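Local coordinates for putative NADPH:quinone oxidoreductase (Ralstonia eutropha, PDB 3IUP), which binds NADPH and probably catalyses NADPH-dependent reduction of quinones, as a putative quinone oxidoreductase of the medium-chain dehydrogenase/reductase kind, at residues L175-A180 and Y284-L289; M187-C192 and L199-R204; I243-T248 and G307-F312. All coordinates share one frame; numbering follows the deposited sequence.

Contact 1: residues L175-A180 and Y284-L289; sequences LVHTAA and YLYGGL. With NDP (NADPH dihydro-nicotinamide-adenine-dinucleotide phosphate), chain C.
A buried polar contact joins the C-terminal ends of strands 175-177 and 281-285 at the rim of the parallel sheet, where NADPH crosses it. Strand 243-249 runs between the two, so the backbones stay apart and His177 and Tyr286 bridge the gap with their side chains. The single direct bond links His177 NE2 to Tyr286 OH at 2.6 Å and is almost straight (176°); either atom could be the donor. Tyr286 OH lies near the imidazole plane, at the ring edge, and the two rings meet rim to rim with their planes 40° apart. His177 reaches this point because its CG stands anti to the backbone N (chi1 -176°), which carries the imidazole out from the strand. A water gives the phenol another partner, lying 2.8 Å from Tyr286 OH and donating to Ala179 O at 3.0 Å, so the hydroxyl is tied to both the strand and the turn that follows it. The tyrosine ring also lies against the cofactor, with Tyr286 CD2 3.3 Å from NADPH C2N, while Tyr286 O accepts from the carboxamide N7N of NADPH at 2.8 Å. Farther along, Ala179 CB and Leu289 CD1 touch at 3.9 Å, and both also pack against O4B of the adenosine ribose. Gly287 CA packs against O3D of the nicotinamide ribose. Met163 of helix 155-169 and Leu184 of helix 183-195 pack on both the histidine and the tyrosine. Loops at the carboxyl ends of parallel strands, converging on a dinucleotide, are characteristic of the Rossmann-type coenzyme site.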
loop_
_atom_site.group_PDB
_atom_site.type_symbol
_atom_site.label_atom_id
_atom_site.label_comp_id
_atom_site.label_asym_id
_atom_site.label_seq_id
_atom_site.Cartn_x
_atom_site.Cartn_y
_atom_site.Cartn_z
ATOM N N LEU A 175 -0.820 14.161 10.934
ATOM C CA LEU A 175 -1.274 12.806 10.811
ATOM C C LEU A 175 -2.726 12.549 11.232
ATOM O O LEU A 175 -3.381 13.353 11.890
ATOM C CB LEU A 175 -0.305 11.841 11.539
ATOM C CG LEU A 175 -0.425 11.766 13.022
ATOM C CD1 LEU A 175 0.537 10.698 13.642
ATOM C CD2 LEU A 175 -0.192 13.090 13.662
ATOM N N VAL A 176 -3.210 11.420 10.779
ATOM C CA VAL A 176 -4.498 10.854 11.107
ATOM C C VAL A 176 -4.320 9.557 11.889
ATOM O O VAL A 176 -3.447 8.709 11.552
ATOM C CB VAL A 176 -5.240 10.579 9.848
ATOM C CG1 VAL A 176 -6.730 9.994 10.126
ATOM C CG2 VAL A 176 -5.268 11.852 8.941
ATOM N N HIS A 177 -5.192 9.325 12.877
ATOM C CA HIS A 177 -5.152 8.098 13.653
ATOM C C HIS A 177 -6.576 7.583 13.884
ATOM O O HIS A 177 -7.435 8.348 14.291
ATOM C CB HIS A 177 -4.411 8.313 14.969
ATOM C CG HIS A 177 -4.258 7.072 15.778
ATOM N ND1 HIS A 177 -4.662 6.988 17.088
ATOM C CD2 HIS A 177 -3.846 5.827 15.428
ATOM C CE1 HIS A 177 -4.444 5.760 17.528
ATOM N NE2 HIS A 177 -3.978 5.026 16.539
ATOM N N THR A 178 -6.808 6.314 13.616
ATOM C CA THR A 178 -8.118 5.690 13.782
ATOM C C THR A 178 -8.195 4.879 15.094
ATOM O O THR A 178 -7.196 4.641 15.767
ATOM C CB THR A 178 -8.537 4.836 12.609
ATOM O OG1 THR A 178 -7.812 3.585 12.620
ATOM C CG2 THR A 178 -8.309 5.570 11.257
ATOM N N ALA A 179 -9.411 4.451 15.415
ATOM C CA ALA A 179 -9.735 3.851 16.715
ATOM C C ALA A 179 -9.087 4.696 17.822
ATOM O O ALA A 179 -8.522 4.174 18.774
ATOM C CB ALA A 179 -9.301 2.378 16.757
ATOM N N ALA A 180 -9.247 6.015 17.696
ATOM C CA ALA A 180 -8.433 7.003 18.409
ATOM C C ALA A 180 -8.733 7.058 19.926
ATOM O O ALA A 180 -7.955 7.603 20.684
ATOM C CB ALA A 180 -8.561 8.362 17.820
ATOM N N TYR A 284 -0.900 3.499 6.933
ATOM C CA TYR A 284 -0.344 2.288 7.525
ATOM C C TYR A 284 -1.444 1.552 8.286
ATOM O O TYR A 284 -2.089 2.133 9.164
ATOM C CB TYR A 284 0.804 2.639 8.412
ATOM C CG TYR A 284 2.053 2.973 7.645
ATOM C CD1 TYR A 284 2.694 2.002 6.920
ATOM C CD2 TYR A 284 2.608 4.276 7.668
ATOM C CE1 TYR A 284 3.862 2.278 6.228
ATOM C CE2 TYR A 284 3.783 4.562 6.980
ATOM C CZ TYR A 284 4.388 3.557 6.255
ATOM O OH TYR A 284 5.544 3.757 5.538
ATOM N N LEU A 285 -1.638 0.275 7.956
ATOM C CA LEU A 285 -2.578 -0.562 8.683
ATOM C C LEU A 285 -1.724 -1.187 9.793
ATOM O O LEU A 285 -1.003 -2.154 9.557
ATOM C CB LEU A 285 -3.203 -1.596 7.788
ATOM C CG LEU A 285 -3.900 -1.110 6.529
ATOM C CD1 LEU A 285 -4.663 -2.256 5.798
ATOM C CD2 LEU A 285 -4.799 0.091 6.772
ATOM N N TYR A 286 -1.761 -0.629 10.991
ATOM C CA TYR A 286 -0.917 -1.093 12.097
ATOM C C TYR A 286 -1.709 -1.986 13.066
ATOM O O TYR A 286 -1.158 -2.530 14.009
ATOM C CB TYR A 286 -0.231 0.088 12.822
ATOM C CG TYR A 286 -1.103 0.749 13.851
ATOM C CD1 TYR A 286 -2.153 1.569 13.475
ATOM C CD2 TYR A 286 -0.877 0.555 15.192
ATOM C CE1 TYR A 286 -2.939 2.194 14.416
ATOM C CE2 TYR A 286 -1.671 1.151 16.153
ATOM C CZ TYR A 286 -2.722 1.941 15.761
ATOM O OH TYR A 286 -3.486 2.516 16.747
ATOM N N GLY A 287 -2.998 -2.121 12.831
ATOM C CA GLY A 287 -3.817 -3.063 13.582
ATOM C C GLY A 287 -4.788 -3.747 12.677
ATOM O O GLY A 287 -4.939 -3.424 11.481
ATOM N N GLY A 288 -5.466 -4.723 13.233
ATOM C CA GLY A 288 -6.484 -5.428 12.510
ATOM C C GLY A 288 -7.722 -5.658 13.326
ATOM O O GLY A 288 -8.315 -6.757 13.262
ATOM N N LEU A 289 -8.170 -4.610 14.020
ATOM C CA LEU A 289 -9.339 -4.712 14.868
ATOM C C LEU A 289 -10.536 -5.170 14.084
ATOM O O LEU A 289 -11.319 -5.956 14.629
ATOM C CB LEU A 289 -9.665 -3.401 15.577
ATOM C CG LEU A 289 -8.526 -2.965 16.517
ATOM C CD1 LEU A 289 -8.679 -1.474 16.845
ATOM C CD2 LEU A 289 -8.428 -3.813 17.762
HETATM P PA NDP C . -7.398 -0.556 23.385
HETATM O O1A NDP C . -7.059 0.388 24.430
HETATM O O2A NDP C . -7.883 -1.903 23.757
HETATM O O5B NDP C . -8.560 0.217 22.495
HETATM C C5B NDP C . -9.018 -0.461 21.320
HETATM C C4B NDP C . -9.905 0.470 20.551
HETATM O O4B NDP C . -10.284 -0.235 19.405
HETATM C C3B NDP C . -11.176 0.870 21.319
HETATM O O3B NDP C . -11.465 2.252 21.300
HETATM C C2B NDP C . -12.298 0.137 20.552
HETATM O O2B NDP C . -13.530 0.854 20.487
HETATM C C1B NDP C . -11.674 0.021 19.168
HETATM N N9A NDP C . -12.195 -1.107 18.385
HETATM C C8A NDP C . -12.269 -2.413 18.825
HETATM N N7A NDP C . -12.716 -3.182 17.816
HETATM C C5A NDP C . -12.923 -2.383 16.708
HETATM C C6A NDP C . -13.379 -2.614 15.395
HETATM N N6A NDP C . -13.819 -3.809 14.961
HETATM N N1A NDP C . -13.458 -1.554 14.516
HETATM C C2A NDP C . -13.138 -0.288 14.897
HETATM N N3A NDP C . -12.690 -0.066 16.179
HETATM C C4A NDP C . -12.585 -1.084 17.066
HETATM O O3 NDP C . -6.217 -0.846 22.319
HETATM P PN NDP C . -4.728 -0.392 22.431
HETATM O O1N NDP C . -4.558 1.024 22.644
HETATM O O2N NDP C . -3.938 -1.289 23.340
HETATM O O5D NDP C . -4.236 -0.727 20.913
HETATM C C5D NDP C . -4.679 0.110 19.834
HETATM C C4D NDP C . -4.324 -0.542 18.502
HETATM O O4D NDP C . -2.909 -0.336 18.303
HETATM C C3D NDP C . -4.598 -2.056 18.391
HETATM O O3D NDP C . -5.068 -2.402 17.104
HETATM C C2D NDP C . -3.206 -2.634 18.586
HETATM O O2D NDP C . -3.003 -3.938 18.063
HETATM C C1D NDP C . -2.393 -1.579 17.830
HETATM N N1N NDP C . -0.938 -1.654 18.091
HETATM C C2N NDP C . -0.163 -2.035 17.046
HETATM C C3N NDP C . 1.196 -2.157 17.172
HETATM C C7N NDP C . 2.058 -2.451 15.959
HETATM O O7N NDP C . 3.408 -2.680 16.207
HETATM N N7N NDP C . 1.600 -2.528 14.703
HETATM C C4N NDP C . 1.868 -1.607 18.370
HETATM C C5N NDP C . 0.922 -1.188 19.467
HETATM C C6N NDP C . -0.454 -1.221 19.277
HETATM P P2B NDP C . -14.959 0.126 20.849
HETATM O O1X NDP C . -15.262 0.462 22.315
HETATM O O2X NDP C . -14.921 -1.384 20.635
HETATM O O3X NDP C . -15.955 0.791 19.886
HETATM O O HOH W 1 -6.011 2.741 18.015
#

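Contact 2: residues M187-C192 and L199-R204; sequences MLNQIC and LVNIVR. With NDP (NADPH dihydro-nicotinamide-adenine-dinucleotide phosphate), chain C.
Helix 187-192 lies over strand 199-203 and runs nearly antiparallel to it, with their axes 9.7 Å apart at an angle of 162°. They are the last two elements of the beta-alpha-beta crossover formed by strand 175-177, helix 183-195 and strand 199-203 of the Rossmann-type domain. The backbones draw nearest at Cys192 and Leu199, and Leu199 contributes most of the contact. A chi1 of 166° sets its CG beside the carbonyl carbon. Its two methyls meet different partners: Leu199 CD1 meets Leu188 CD2 at 4.0 Å, while Leu199 CD2 presses on Asn189 CA at 3.6 Å and reaches Cys192 SG at 4.0 Å. Asn189 and Asn201 cross at about a right angle, OD1 of Asn189 standing 3.6 Å from ND2 of Asn201 with the amide planes 76° apart; Asn201 ND2 is hydrogen-bonded to the carbonyl O of His219. Just past the strand, the extended Arg204 reaches the cofactor, laying one guanidinium face over the adenine. The guanidinium edge grips the 2'-phosphate that distinguishes NADPH from NADH: Arg204 NE donates to NADPH O3X at 2.7 Å and Arg204 NH2 to NADPH O2X at 2.9 Å.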
loop_
_atom_site.group_PDB
_atom_site.type_symbol
_atom_site.label_atom_id
_atom_site.label_comp_id
_atom_site.label_asym_id
_atom_site.label_seq_id
_atom_site.Cartn_x
_atom_site.Cartn_y
_atom_site.Cartn_z
HETATM N N MSE A 187 -2.857 8.427 24.145
HETATM C CA MSE A 187 -1.479 8.853 24.288
HETATM C C MSE A 187 -1.072 9.682 23.124
HETATM O O MSE A 187 -0.426 10.689 23.306
HETATM C CB MSE A 187 -0.494 7.660 24.421
HETATM C CG MSE A 187 -0.763 6.801 25.525
HETATM SE SE MSE A 187 0.530 5.337 25.389
HETATM C CE MSE A 187 -0.133 4.395 26.962
ATOM N N LEU A 188 -1.414 9.243 21.910
ATOM C CA LEU A 188 -1.011 9.978 20.723
ATOM C C LEU A 188 -1.569 11.392 20.730
ATOM O O LEU A 188 -0.884 12.368 20.431
ATOM C CB LEU A 188 -1.419 9.216 19.464
ATOM C CG LEU A 188 -1.107 10.008 18.189
ATOM C CD1 LEU A 188 0.448 10.150 17.994
ATOM C CD2 LEU A 188 -1.803 9.279 16.998
ATOM N N ASN A 189 -2.824 11.516 21.135
ATOM C CA ASN A 189 -3.424 12.836 21.223
ATOM C C ASN A 189 -2.668 13.716 22.234
ATOM O O ASN A 189 -2.413 14.868 21.967
ATOM C CB ASN A 189 -4.885 12.726 21.599
ATOM C CG ASN A 189 -5.542 14.077 21.703
ATOM O OD1 ASN A 189 -5.610 14.811 20.720
ATOM N ND2 ASN A 189 -6.046 14.399 22.889
ATOM N N GLN A 190 -2.263 13.168 23.380
ATOM C CA GLN A 190 -1.468 13.957 24.333
ATOM C C GLN A 190 -0.083 14.387 23.784
ATOM O O GLN A 190 0.389 15.491 24.044
ATOM C CB GLN A 190 -1.321 13.238 25.679
ATOM C CG GLN A 190 -2.656 13.059 26.486
ATOM C CD GLN A 190 -3.414 14.377 26.621
ATOM O OE1 GLN A 190 -2.821 15.378 26.993
ATOM N NE2 GLN A 190 -4.685 14.397 26.250
ATOM N N ILE A 191 0.568 13.482 23.065
ATOM C CA ILE A 191 1.851 13.800 22.418
ATOM C C ILE A 191 1.665 14.972 21.474
ATOM O O ILE A 191 2.415 15.936 21.485
ATOM C CB ILE A 191 2.405 12.572 21.625
ATOM C CG1 ILE A 191 2.868 11.476 22.549
ATOM C CG2 ILE A 191 3.544 12.980 20.693
ATOM C CD1 ILE A 191 3.015 10.134 21.808
ATOM N N CYS A 192 0.662 14.879 20.610
ATOM C CA CYS A 192 0.456 15.901 19.624
ATOM C C CYS A 192 0.059 17.253 20.234
ATOM O O CYS A 192 0.482 18.303 19.744
ATOM C CB CYS A 192 -0.570 15.430 18.606
ATOM S SG CYS A 192 0.002 14.046 17.566
ATOM N N LEU A 199 -3.372 16.837 14.272
ATOM C CA LEU A 199 -3.773 15.443 14.377
ATOM C C LEU A 199 -5.258 15.358 14.087
ATOM O O LEU A 199 -6.054 16.154 14.619
ATOM C CB LEU A 199 -3.459 14.959 15.771
ATOM C CG LEU A 199 -4.103 13.625 16.167
ATOM C CD1 LEU A 199 -3.545 12.430 15.271
ATOM C CD2 LEU A 199 -3.911 13.325 17.643
ATOM N N VAL A 200 -5.660 14.399 13.266
ATOM C CA VAL A 200 -7.056 14.100 13.098
ATOM C C VAL A 200 -7.331 12.773 13.734
ATOM O O VAL A 200 -6.768 11.739 13.329
ATOM C CB VAL A 200 -7.489 14.095 11.633
ATOM C CG1 VAL A 200 -8.996 13.662 11.474
ATOM C CG2 VAL A 200 -7.139 15.458 10.923
ATOM N N ASN A 201 -8.212 12.773 14.733
ATOM C CA ASN A 201 -8.618 11.549 15.425
ATOM C C ASN A 201 -9.905 11.037 14.819
ATOM O O ASN A 201 -10.826 11.818 14.612
ATOM C CB ASN A 201 -8.888 11.843 16.912
ATOM C CG ASN A 201 -7.668 12.300 17.649
ATOM O OD1 ASN A 201 -6.865 11.471 18.043
ATOM N ND2 ASN A 201 -7.501 13.625 17.856
ATOM N N ILE A 202 -9.940 9.756 14.509
ATOM C CA ILE A 202 -11.142 9.093 14.003
ATOM C C ILE A 202 -11.585 8.037 14.974
ATOM O O ILE A 202 -10.795 7.206 15.403
ATOM C CB ILE A 202 -10.929 8.494 12.606
ATOM C CG1 ILE A 202 -10.609 9.604 11.614
ATOM C CG2 ILE A 202 -12.176 7.722 12.169
ATOM C CD1 ILE A 202 -10.166 9.143 10.190
ATOM N N VAL A 203 -12.871 8.078 15.341
ATOM C CA VAL A 203 -13.461 7.112 16.271
ATOM C C VAL A 203 -14.672 6.447 15.627
ATOM O O VAL A 203 -15.070 6.824 14.522
ATOM C CB VAL A 203 -13.874 7.804 17.603
ATOM C CG1 VAL A 203 -12.663 8.404 18.311
ATOM C CG2 VAL A 203 -14.953 8.878 17.339
ATOM N N ARG A 204 -15.293 5.495 16.307
ATOM C CA ARG A 204 -16.474 4.834 15.743
ATOM C C ARG A 204 -17.772 5.028 16.471
ATOM O O ARG A 204 -18.797 4.532 16.009
ATOM C CB ARG A 204 -16.219 3.351 15.501
ATOM C CG ARG A 204 -16.200 2.486 16.718
ATOM C CD ARG A 204 -16.337 1.014 16.237
ATOM N NE ARG A 204 -16.168 0.029 17.298
ATOM C CZ ARG A 204 -16.256 -1.298 17.105
ATOM N NH1 ARG A 204 -16.542 -1.801 15.888
ATOM N NH2 ARG A 204 -16.077 -2.142 18.118
HETATM P PA NDP C . -7.398 -0.556 23.385
HETATM O O1A NDP C . -7.059 0.388 24.430
HETATM O O2A NDP C . -7.883 -1.903 23.757
HETATM O O5B NDP C . -8.560 0.217 22.495
HETATM C C5B NDP C . -9.018 -0.461 21.320
HETATM C C4B NDP C . -9.905 0.470 20.551
HETATM O O4B NDP C . -10.284 -0.235 19.405
HETATM C C3B NDP C . -11.176 0.870 21.319
HETATM O O3B NDP C . -11.465 2.252 21.300
HETATM C C2B NDP C . -12.298 0.137 20.552
HETATM O O2B NDP C . -13.530 0.854 20.487
HETATM C C1B NDP C . -11.674 0.021 19.168
HETATM N N9A NDP C . -12.195 -1.107 18.385
HETATM C C8A NDP C . -12.269 -2.413 18.825
HETATM N N7A NDP C . -12.716 -3.182 17.816
HETATM C C5A NDP C . -12.923 -2.383 16.708
HETATM C C6A NDP C . -13.379 -2.614 15.395
HETATM N N6A NDP C . -13.819 -3.809 14.961
HETATM N N1A NDP C . -13.458 -1.554 14.516
HETATM C C2A NDP C . -13.138 -0.288 14.897
HETATM N N3A NDP C . -12.690 -0.066 16.179
HETATM C C4A NDP C . -12.585 -1.084 17.066
HETATM O O3 NDP C . -6.217 -0.846 22.319
HETATM P PN NDP C . -4.728 -0.392 22.431
HETATM O O1N NDP C . -4.558 1.024 22.644
HETATM O O2N NDP C . -3.938 -1.289 23.340
HETATM O O5D NDP C . -4.236 -0.727 20.913
HETATM C C5D NDP C . -4.679 0.110 19.834
HETATM C C4D NDP C . -4.324 -0.542 18.502
HETATM O O4D NDP C . -2.909 -0.336 18.303
HETATM C C3D NDP C . -4.598 -2.056 18.391
HETATM O O3D NDP C . -5.068 -2.402 17.104
HETATM C C2D NDP C . -3.206 -2.634 18.586
HETATM O O2D NDP C . -3.003 -3.938 18.063
HETATM C C1D NDP C . -2.393 -1.579 17.830
HETATM N N1N NDP C . -0.938 -1.654 18.091
HETATM C C2N NDP C . -0.163 -2.035 17.046
HETATM C C3N NDP C . 1.196 -2.157 17.172
HETATM C C7N NDP C . 2.058 -2.451 15.959
HETATM O O7N NDP C . 3.408 -2.680 16.207
HETATM N N7N NDP C . 1.600 -2.528 14.703
HETATM C C4N NDP C . 1.868 -1.607 18.370
HETATM C C5N NDP C . 0.922 -1.188 19.467
HETATM C C6N NDP C . -0.454 -1.221 19.277
HETATM P P2B NDP C . -14.959 0.126 20.849
HETATM O O1X NDP C . -15.262 0.462 22.315
HETATM O O2X NDP C . -14.921 -1.384 20.635
HETATM O O3X NDP C . -15.955 0.791 19.886
#

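Contact 3: residues I243-T248 and G307-F312; sequences IAFDAT and GGWLLF. With NDP (NADPH dihydro-nicotinamide-adenine-dinucleotide phosphate), chain C; EDO (1,2-ethanediol), chain E.
The nicotinamide end of the NADPH site is built here, where strand 243-249 in the middle of the parallel sheet meets the turn leading into helix 311-318 from strand 304-308, the last of this chain's sheet, which pairs antiparallel with the second subunit at Gly307. Phe245 and Trp309 make the contact as a T-shaped pair. The edge of Phe245 points at the face of the indole, with the planes at 87° and the Phe245 ring 5.2 Å from the five-membered ring of Trp309, centre to centre. Phe245 CE2 does the touching, 3.7 Å from Trp309 CD1. Trp309 NE1 bonds to Thr166, which probably helps to fix the rotation of the indole. An ethanediol, probably from the crystallisation liquor, lies over the opposite face. The carboxamide of the cofactor is held by backbone atoms: NADPH N7N donates to Trp309 O at 2.8 Å, and Leu311 N, in the first turn of the helix, donates to NADPH O7N at 2.8 Å. At the other end of 243-248, Asp246 OD1 takes Thr248 N at 3.0 Å from above the carboxylate plane, an Asx turn, and Thr248 OG1 at 2.6 Å through its syn lone pair. Thr248 CG2 lies 3.5 Å from C2A of the NADPH adenine. Main-chain recognition of the carboxamide beyond the sheet is typical of the NAD(P)-binding domain of medium-chain dehydrogenases.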
loop_
_atom_site.group_PDB
_atom_site.type_symbol
_atom_site.label_atom_id
_atom_site.label_comp_id
_atom_site.label_asym_id
_atom_site.label_seq_id
_atom_site.Cartn_x
_atom_site.Cartn_y
_atom_site.Cartn_z
ATOM N N ILE A 243 -0.483 11.427 6.169
ATOM C CA ILE A 243 -0.213 10.068 6.651
ATOM C C ILE A 243 -1.226 9.674 7.705
ATOM O O ILE A 243 -1.624 10.509 8.538
ATOM C CB ILE A 243 1.258 9.941 7.187
ATOM C CG1 ILE A 243 1.605 8.490 7.540
ATOM C CG2 ILE A 243 1.573 10.867 8.385
ATOM C CD1 ILE A 243 3.143 8.277 7.806
ATOM N N ALA A 244 -1.692 8.436 7.631
ATOM C CA ALA A 244 -2.648 7.904 8.577
ATOM C C ALA A 244 -2.138 6.610 9.134
ATOM O O ALA A 244 -1.566 5.775 8.386
ATOM C CB ALA A 244 -4.056 7.639 7.889
ATOM N N PHE A 245 -2.467 6.382 10.400
ATOM C CA PHE A 245 -2.307 5.083 11.022
ATOM C C PHE A 245 -3.661 4.524 11.371
ATOM O O PHE A 245 -4.399 5.128 12.184
ATOM C CB PHE A 245 -1.430 5.194 12.240
ATOM C CG PHE A 245 -0.016 5.513 11.903
ATOM C CD1 PHE A 245 0.364 6.795 11.684
ATOM C CD2 PHE A 245 0.919 4.473 11.773
ATOM C CE1 PHE A 245 1.707 7.073 11.312
ATOM C CE2 PHE A 245 2.190 4.732 11.412
ATOM C CZ PHE A 245 2.591 6.006 11.188
ATOM N N ASP A 246 -3.999 3.423 10.715
ATOM C CA ASP A 246 -5.288 2.782 10.857
ATOM C C ASP A 246 -5.192 1.480 11.668
ATOM O O ASP A 246 -4.546 0.523 11.253
ATOM C CB ASP A 246 -5.873 2.520 9.513
ATOM C CG ASP A 246 -7.184 1.739 9.585
ATOM O OD1 ASP A 246 -8.015 2.033 10.480
ATOM O OD2 ASP A 246 -7.369 0.867 8.735
ATOM N N ALA A 247 -5.897 1.442 12.788
ATOM C CA ALA A 247 -5.909 0.279 13.656
ATOM C C ALA A 247 -6.933 -0.734 13.215
ATOM O O ALA A 247 -6.902 -1.886 13.679
ATOM C CB ALA A 247 -6.208 0.708 15.120
ATOM N N THR A 248 -7.846 -0.325 12.324
ATOM C CA THR A 248 -8.943 -1.195 11.935
ATOM C C THR A 248 -8.530 -2.242 10.914
ATOM O O THR A 248 -8.774 -3.446 11.097
ATOM C CB THR A 248 -10.178 -0.404 11.513
ATOM O OG1 THR A 248 -9.963 0.302 10.287
ATOM C CG2 THR A 248 -10.561 0.572 12.667
ATOM N N GLY A 307 0.102 0.141 3.638
ATOM C CA GLY A 307 0.865 -1.072 3.986
ATOM C C GLY A 307 0.877 -1.369 5.460
ATOM O O GLY A 307 0.332 -0.607 6.237
ATOM N N GLY A 308 1.522 -2.477 5.860
ATOM C CA GLY A 308 1.637 -2.808 7.268
ATOM C C GLY A 308 2.675 -1.979 7.990
ATOM O O GLY A 308 3.535 -1.366 7.329
ATOM N N TRP A 309 2.580 -1.890 9.321
ATOM C CA TRP A 309 3.529 -1.181 10.164
ATOM C C TRP A 309 3.641 -1.928 11.479
ATOM O O TRP A 309 2.628 -2.243 12.108
ATOM C CB TRP A 309 3.064 0.277 10.400
ATOM C CG TRP A 309 4.018 1.198 11.057
ATOM C CD1 TRP A 309 4.734 2.176 10.451
ATOM C CD2 TRP A 309 4.392 1.226 12.438
ATOM N NE1 TRP A 309 5.478 2.839 11.346
ATOM C CE2 TRP A 309 5.306 2.266 12.586
ATOM C CE3 TRP A 309 3.999 0.509 13.567
ATOM C CZ2 TRP A 309 5.834 2.626 13.805
ATOM C CZ3 TRP A 309 4.534 0.836 14.773
ATOM C CH2 TRP A 309 5.462 1.893 14.896
ATOM N N LEU A 310 4.868 -2.252 11.852
ATOM C CA LEU A 310 5.146 -2.920 13.121
ATOM C C LEU A 310 6.209 -2.227 13.958
ATOM O O LEU A 310 7.222 -1.729 13.449
ATOM C CB LEU A 310 5.590 -4.359 12.847
ATOM C CG LEU A 310 4.573 -5.472 12.666
ATOM C CD1 LEU A 310 5.367 -6.757 12.292
ATOM C CD2 LEU A 310 3.755 -5.665 13.940
ATOM N N LEU A 311 6.027 -2.251 15.279
ATOM C CA LEU A 311 6.900 -1.511 16.177
ATOM C C LEU A 311 8.362 -1.971 16.090
ATOM O O LEU A 311 9.278 -1.132 16.027
ATOM C CB LEU A 311 6.421 -1.635 17.651
ATOM C CG LEU A 311 7.259 -0.894 18.707
ATOM C CD1 LEU A 311 7.375 0.641 18.500
ATOM C CD2 LEU A 311 6.725 -1.215 20.157
ATOM N N PHE A 312 8.580 -3.275 16.111
ATOM C CA PHE A 312 9.974 -3.775 16.236
ATOM C C PHE A 312 10.816 -3.490 14.998
ATOM O O PHE A 312 11.906 -2.985 15.141
ATOM C CB PHE A 312 10.037 -5.225 16.685
ATOM C CG PHE A 312 9.947 -5.376 18.182
ATOM C CD1 PHE A 312 8.820 -4.955 18.866
ATOM C CD2 PHE A 312 11.000 -5.944 18.918
ATOM C CE1 PHE A 312 8.717 -5.082 20.240
ATOM C CE2 PHE A 312 10.904 -6.091 20.311
ATOM C CZ PHE A 312 9.765 -5.649 20.966
HETATM P PA NDP C . -7.398 -0.556 23.385
HETATM O O1A NDP C . -7.059 0.388 24.430
HETATM O O2A NDP C . -7.883 -1.903 23.757
HETATM O O5B NDP C . -8.560 0.217 22.495
HETATM C C5B NDP C . -9.018 -0.461 21.320
HETATM C C4B NDP C . -9.905 0.470 20.551
HETATM O O4B NDP C . -10.284 -0.235 19.405
HETATM C C3B NDP C . -11.176 0.870 21.319
HETATM O O3B NDP C . -11.465 2.252 21.300
HETATM C C2B NDP C . -12.298 0.137 20.552
HETATM O O2B NDP C . -13.530 0.854 20.487
HETATM C C1B NDP C . -11.674 0.021 19.168
HETATM N N9A NDP C . -12.195 -1.107 18.385
HETATM C C8A NDP C . -12.269 -2.413 18.825
HETATM N N7A NDP C . -12.716 -3.182 17.816
HETATM C C5A NDP C . -12.923 -2.383 16.708
HETATM C C6A NDP C . -13.379 -2.614 15.395
HETATM N N6A NDP C . -13.819 -3.809 14.961
HETATM N N1A NDP C . -13.458 -1.554 14.516
HETATM C C2A NDP C . -13.138 -0.288 14.897
HETATM N N3A NDP C . -12.690 -0.066 16.179
HETATM C C4A NDP C . -12.585 -1.084 17.066
HETATM O O3 NDP C . -6.217 -0.846 22.319
HETATM P PN NDP C . -4.728 -0.392 22.431
HETATM O O1N NDP C . -4.558 1.024 22.644
HETATM O O2N NDP C . -3.938 -1.289 23.340
HETATM O O5D NDP C . -4.236 -0.727 20.913
HETATM C C5D NDP C . -4.679 0.110 19.834
HETATM C C4D NDP C . -4.324 -0.542 18.502
HETATM O O4D NDP C . -2.909 -0.336 18.303
HETATM C C3D NDP C . -4.598 -2.056 18.391
HETATM O O3D NDP C . -5.068 -2.402 17.104
HETATM C C2D NDP C . -3.206 -2.634 18.586
HETATM O O2D NDP C . -3.003 -3.938 18.063
HETATM C C1D NDP C . -2.393 -1.579 17.830
HETATM N N1N NDP C . -0.938 -1.654 18.091
HETATM C C2N NDP C . -0.163 -2.035 17.046
HETATM C C3N NDP C . 1.196 -2.157 17.172
HETATM C C7N NDP C . 2.058 -2.451 15.959
HETATM O O7N NDP C . 3.408 -2.680 16.207
HETATM N N7N NDP C . 1.600 -2.528 14.703
HETATM C C4N NDP C . 1.868 -1.607 18.370
HETATM C C5N NDP C . 0.922 -1.188 19.467
HETATM C C6N NDP C . -0.454 -1.221 19.277
HETATM P P2B NDP C . -14.959 0.126 20.849
HETATM O O1X NDP C . -15.262 0.462 22.315
HETATM O O2X NDP C . -14.921 -1.384 20.635
HETATM O O3X NDP C . -15.955 0.791 19.886
HETATM C C1 EDO E . 8.010 -0.008 10.376
HETATM O O1 EDO E . 9.235 0.099 9.622
HETATM C C2 EDO E . 6.999 -0.715 9.500
HETATM O O2 EDO E . 6.868 -2.103 9.846
#

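All three contacts are buried, lie about the chain's parallel sheet, which runs on into the second subunit beyond strand 304-308, and touch NADPH. Contacts 1 and 3 are only 6 Å apart between centres and interlock: Thr178 OG1 of contact 1 bonds to Asp246 OD1 of contact 3, and strand 281-285 is a neighbour of both 243-249 and 304-308. Contact 2 lies where helix 183-195 packs on strand 199-203, joined to contact 1 through the pairing of strands 175-177 and 199-203, but does not touch contact 3. Their chemistry differs accordingly: a polar bridge with a water in contact 1, mainly apolar helix-on-sheet packing in contact 2, an aromatic pair in contact 3. Contacts 1 and 3 also reach the second subunit.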